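Local coordinates for acyl-CoA dehydrogenase domain protein Tcur3483 (Thermomonospora curvata, PDB 6WY9) that probably acts as an FAD-dependent oxidoreductase on CH-CH groups of its donors, as other members of the acyl-CoA dehydrogenase family do, at residues Met272-Trp282 against His340-Leu351. Sequence-based numbering, arbitrary orientation.
Sequences MIRLWEDVVAW and HIDVQRTLTGIL
M272 meets V343 and Q344 through a chain bent at chi2 and at chi3 (-51°), which brings the methyl CE against helix 340-350. There CE lies 3.6 Å from Q344 CG and 3.7 Å from V343 CG1, while M272 crosses the Q344 side chain nearly at right angles. It thereby fills a hole formed by H340, V343, Q344 and L347. L347 returns the arrangement as a knob among M272, L275, W276 and V279: its CD1 rests 3.8 Å from W276 CA, and its CD2 lies 3.9 Å from V279 CB. One turn beyond L347, I350 CG2 touches V279 CG1 at 3.7 Å.

W282 closes the row. With its CG anti to the backbone N (chi1 172°), the indole lies against I350 and L351, and L351 CD2 stands over one face, 3.7 Å from the centroid of the six-membered ring of W282, a CH-pi contact. I350 O approaches CZ3 of the same ring at its edge, near the ring plane. Were W282 replaced by an alanine, L351 CD2 would probably lose its aromatic platform and a gap would open beside V365, which touches both residues.

Elsewhere, W276 NE1 is hydrogen-bonded to L298 O of helix 292-321, and D342 forms salt bridges to R300 and K304 of that helix. The axes of 272-282 and 340-350 approach to 10.8 Å at an angle of 17°, nearly parallel; with the reciprocal knobs-into-holes packing, this marks a largely apolar interface between helices 263-286 and 326-350 in the C-terminal helical domain of the acyl-CoA dehydrogenase fold, away from the flavin site.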
loop_
_atom_site.group_PDB
_atom_site.type_symbol
_atom_site.label_atom_id
_atom_site.label_comp_id
_atom_site.label_asym_id
_atom_site.label_seq_id
_atom_site.Cartn_x
_atom_site.Cartn_y
_atom_site.Cartn_z
ATOM N N MET A 272 10.301 -6.996 17.519
ATOM C CA MET A 272 9.291 -7.476 16.571
ATOM C C MET A 272 9.762 -8.702 15.785
ATOM O O MET A 272 8.942 -9.550 15.378
ATOM C CB MET A 272 8.898 -6.360 15.585
ATOM C CG MET A 272 8.228 -5.171 16.270
ATOM S SD MET A 272 6.824 -5.658 17.280
ATOM C CE MET A 272 5.822 -6.675 16.164
ATOM N N ILE A 273 11.057 -8.803 15.524
ATOM C CA ILE A 273 11.576 -10.012 14.879
ATOM C C ILE A 273 11.349 -11.225 15.776
ATOM O O ILE A 273 10.872 -12.285 15.328
ATOM C CB ILE A 273 13.066 -9.827 14.531
ATOM C CG1 ILE A 273 13.214 -8.837 13.370
ATOM C CG2 ILE A 273 13.722 -11.181 14.152
ATOM C CD1 ILE A 273 14.676 -8.420 13.077
ATOM N N ARG A 274 11.665 -11.085 17.069
ATOM C CA ARG A 274 11.430 -12.185 18.013
ATOM C C ARG A 274 9.949 -12.588 18.072
ATOM O O ARG A 274 9.616 -13.784 18.142
ATOM C CB ARG A 274 11.926 -11.806 19.417
ATOM C CG ARG A 274 13.426 -11.578 19.529
ATOM C CD ARG A 274 14.223 -12.739 18.948
ATOM N NE ARG A 274 15.588 -12.837 19.466
ATOM C CZ ARG A 274 15.931 -13.497 20.574
ATOM N NH1 ARG A 274 15.016 -14.117 21.311
ATOM N NH2 ARG A 274 17.198 -13.535 20.952
ATOM N N LEU A 275 9.059 -11.604 18.131
ATOM C CA LEU A 275 7.638 -11.891 18.176
ATOM C C LEU A 275 7.164 -12.570 16.885
ATOM O O LEU A 275 6.334 -13.474 16.938
ATOM C CB LEU A 275 6.861 -10.593 18.437
ATOM C CG LEU A 275 6.988 -10.185 19.917
ATOM C CD1 LEU A 275 6.489 -8.738 20.204
ATOM C CD2 LEU A 275 6.293 -11.213 20.869
ATOM N N TRP A 276 7.661 -12.124 15.723
ATOM C CA TRP A 276 7.388 -12.813 14.465
ATOM C C TRP A 276 7.781 -14.290 14.557
ATOM O O TRP A 276 6.994 -15.176 14.222
ATOM C CB TRP A 276 8.124 -12.098 13.318
ATOM C CG TRP A 276 7.941 -12.742 11.934
ATOM C CD1 TRP A 276 7.084 -12.329 10.948
ATOM C CD2 TRP A 276 8.672 -13.840 11.387
ATOM N NE1 TRP A 276 7.209 -13.140 9.830
ATOM C CE2 TRP A 276 8.172 -14.073 10.068
ATOM C CE3 TRP A 276 9.677 -14.680 11.881
ATOM C CZ2 TRP A 276 8.654 -15.092 9.252
ATOM C CZ3 TRP A 276 10.152 -15.707 11.064
ATOM C CH2 TRP A 276 9.626 -15.902 9.760
ATOM N N GLU A 277 8.986 -14.575 15.046
ATOM C CA GLU A 277 9.398 -15.959 15.235
ATOM C C GLU A 277 8.455 -16.714 16.157
ATOM O O GLU A 277 8.166 -17.898 15.924
ATOM C CB GLU A 277 10.802 -16.030 15.813
ATOM C CG GLU A 277 11.877 -15.553 14.899
ATOM C CD GLU A 277 13.218 -15.636 15.596
ATOM O OE1 GLU A 277 13.355 -15.149 16.744
ATOM O OE2 GLU A 277 14.117 -16.253 15.013
ATOM N N ASP A 278 8.036 -16.084 17.259
ATOM C CA ASP A 278 7.164 -16.781 18.189
ATOM C C ASP A 278 5.826 -17.094 17.538
ATOM O O ASP A 278 5.231 -18.153 17.791
ATOM C CB ASP A 278 6.945 -15.942 19.439
ATOM C CG ASP A 278 8.202 -15.774 20.265
ATOM O OD1 ASP A 278 9.165 -16.577 20.162
ATOM O OD2 ASP A 278 8.201 -14.794 21.037
ATOM N N VAL A 279 5.323 -16.173 16.709
ATOM C CA VAL A 279 4.066 -16.417 16.015
ATOM C C VAL A 279 4.215 -17.565 15.020
ATOM O O VAL A 279 3.319 -18.416 14.921
ATOM C CB VAL A 279 3.539 -15.134 15.345
ATOM C CG1 VAL A 279 2.322 -15.487 14.465
ATOM C CG2 VAL A 279 3.102 -14.116 16.454
ATOM N N VAL A 280 5.333 -17.621 14.270
ATOM C CA VAL A 280 5.581 -18.779 13.400
ATOM C C VAL A 280 5.453 -20.082 14.188
ATOM O O VAL A 280 4.770 -21.021 13.758
ATOM C CB VAL A 280 6.957 -18.682 12.702
ATOM C CG1 VAL A 280 7.254 -19.970 11.866
ATOM C CG2 VAL A 280 6.990 -17.491 11.763
ATOM N N ALA A 281 6.129 -20.170 15.343
ATOM C CA ALA A 281 6.099 -21.405 16.138
ATOM C C ALA A 281 4.684 -21.720 16.619
ATOM O O ALA A 281 4.238 -22.879 16.577
ATOM C CB ALA A 281 7.044 -21.289 17.351
ATOM N N TRP A 282 3.976 -20.695 17.106
ATOM C CA TRP A 282 2.602 -20.860 17.572
ATOM C C TRP A 282 1.690 -21.373 16.461
ATOM O O TRP A 282 0.894 -22.302 16.678
ATOM C CB TRP A 282 2.103 -19.517 18.111
ATOM C CG TRP A 282 0.642 -19.426 18.482
ATOM C CD1 TRP A 282 0.067 -19.705 19.709
ATOM C CD2 TRP A 282 -0.411 -18.988 17.634
ATOM N NE1 TRP A 282 -1.285 -19.463 19.643
ATOM C CE2 TRP A 282 -1.599 -19.014 18.387
ATOM C CE3 TRP A 282 -0.468 -18.589 16.292
ATOM C CZ2 TRP A 282 -2.846 -18.636 17.845
ATOM C CZ3 TRP A 282 -1.688 -18.216 15.759
ATOM C CH2 TRP A 282 -2.863 -18.243 16.532
ATOM N N HIS A 340 7.290 -1.663 11.823
ATOM C CA HIS A 340 6.792 -2.224 13.088
ATOM C C HIS A 340 5.267 -2.284 13.112
ATOM O O HIS A 340 4.683 -3.278 13.579
ATOM C CB HIS A 340 7.268 -1.426 14.305
ATOM C CG HIS A 340 8.753 -1.283 14.387
ATOM N ND1 HIS A 340 9.367 -0.409 15.257
ATOM C CD2 HIS A 340 9.748 -1.890 13.694
ATOM C CE1 HIS A 340 10.682 -0.473 15.091
ATOM N NE2 HIS A 340 10.937 -1.358 14.138
ATOM N N ILE A 341 4.601 -1.223 12.628
ATOM C CA ILE A 341 3.136 -1.206 12.585
ATOM C C ILE A 341 2.598 -2.246 11.593
ATOM O O ILE A 341 1.596 -2.922 11.863
ATOM C CB ILE A 341 2.618 0.202 12.232
ATOM C CG1 ILE A 341 2.821 1.185 13.382
ATOM C CG2 ILE A 341 1.089 0.173 11.948
ATOM C CD1 ILE A 341 2.610 2.639 12.879
ATOM N N ASP A 342 3.186 -2.321 10.397
ATOM C CA ASP A 342 2.770 -3.351 9.429
ATOM C C ASP A 342 2.858 -4.757 10.047
ATOM O O ASP A 342 1.918 -5.558 9.969
ATOM C CB ASP A 342 3.674 -3.222 8.191
ATOM C CG ASP A 342 3.302 -4.172 7.060
ATOM O OD1 ASP A 342 2.284 -4.912 7.116
ATOM O OD2 ASP A 342 4.096 -4.180 6.096
ATOM N N VAL A 343 3.975 -5.058 10.708
ATOM C CA VAL A 343 4.131 -6.370 11.329
ATOM C C VAL A 343 3.116 -6.572 12.474
ATOM O O VAL A 343 2.524 -7.660 12.637
ATOM C CB VAL A 343 5.593 -6.514 11.797
ATOM C CG1 VAL A 343 5.792 -7.823 12.611
ATOM C CG2 VAL A 343 6.537 -6.490 10.576
ATOM N N GLN A 344 2.910 -5.539 13.295
ATOM C CA GLN A 344 1.903 -5.639 14.345
ATOM C C GLN A 344 0.531 -5.952 13.767
ATOM O O GLN A 344 -0.178 -6.808 14.296
ATOM C CB GLN A 344 1.868 -4.347 15.184
ATOM C CG GLN A 344 3.119 -4.234 16.101
ATOM C CD GLN A 344 3.482 -2.805 16.529
ATOM O OE1 GLN A 344 2.766 -1.844 16.219
ATOM N NE2 GLN A 344 4.633 -2.659 17.222
ATOM N N ARG A 345 0.113 -5.230 12.710
ATOM C CA ARG A 345 -1.201 -5.485 12.113
ATOM C C ARG A 345 -1.279 -6.908 11.614
ATOM O O ARG A 345 -2.271 -7.609 11.825
ATOM C CB ARG A 345 -1.468 -4.556 10.916
ATOM C CG ARG A 345 -1.775 -3.089 11.257
ATOM C CD ARG A 345 -1.838 -2.250 9.951
ATOM N NE ARG A 345 -2.886 -2.717 9.021
ATOM C CZ ARG A 345 -3.507 -1.894 8.187
ATOM N NH1 ARG A 345 -3.205 -0.604 8.195
ATOM N NH2 ARG A 345 -4.416 -2.337 7.347
ATOM N N THR A 346 -0.217 -7.341 10.935
ATOM C CA THR A 346 -0.235 -8.603 10.216
ATOM C C THR A 346 -0.229 -9.786 11.180
ATOM O O THR A 346 -1.008 -10.721 11.010
ATOM C CB THR A 346 0.962 -8.665 9.257
ATOM O OG1 THR A 346 0.913 -7.562 8.348
ATOM C CG2 THR A 346 0.930 -9.980 8.465
ATOM N N LEU A 347 0.633 -9.747 12.211
ATOM C CA LEU A 347 0.683 -10.814 13.207
ATOM C C LEU A 347 -0.609 -10.892 14.007
ATOM O O LEU A 347 -1.030 -11.998 14.379
ATOM C CB LEU A 347 1.873 -10.655 14.187
ATOM C CG LEU A 347 3.292 -10.772 13.575
ATOM C CD1 LEU A 347 4.395 -10.549 14.662
ATOM C CD2 LEU A 347 3.540 -12.140 12.790
ATOM N N THR A 348 -1.237 -9.746 14.299
ATOM C CA THR A 348 -2.535 -9.764 14.955
ATOM C C THR A 348 -3.554 -10.561 14.121
ATOM O O THR A 348 -4.326 -11.370 14.661
ATOM C CB THR A 348 -3.026 -8.313 15.198
ATOM O OG1 THR A 348 -2.197 -7.687 16.186
ATOM C CG2 THR A 348 -4.473 -8.310 15.734
ATOM N N GLY A 349 -3.611 -10.302 12.815
ATOM C CA GLY A 349 -4.494 -11.089 11.961
ATOM C C GLY A 349 -4.203 -12.581 12.053
ATOM O O GLY A 349 -5.122 -13.397 12.172
ATOM N N ILE A 350 -2.918 -12.955 12.032
ATOM C CA ILE A 350 -2.562 -14.381 12.081
ATOM C C ILE A 350 -3.014 -15.015 13.384
ATOM O O ILE A 350 -3.360 -16.208 13.429
ATOM C CB ILE A 350 -1.042 -14.559 11.868
ATOM C CG1 ILE A 350 -0.694 -14.151 10.407
ATOM C CG2 ILE A 350 -0.617 -16.022 12.237
ATOM C CD1 ILE A 350 0.899 -14.013 10.141
ATOM N N LEU A 351 -3.012 -14.241 14.469
ATOM C CA LEU A 351 -3.437 -14.761 15.754
ATOM C C LEU A 351 -4.936 -15.035 15.822
ATOM O O LEU A 351 -5.373 -15.669 16.783
ATOM C CB LEU A 351 -3.020 -13.787 16.875
ATOM C CG LEU A 351 -1.517 -13.631 17.118
ATOM C CD1 LEU A 351 -1.277 -12.684 18.328
ATOM C CD2 LEU A 351 -0.907 -14.982 17.443
#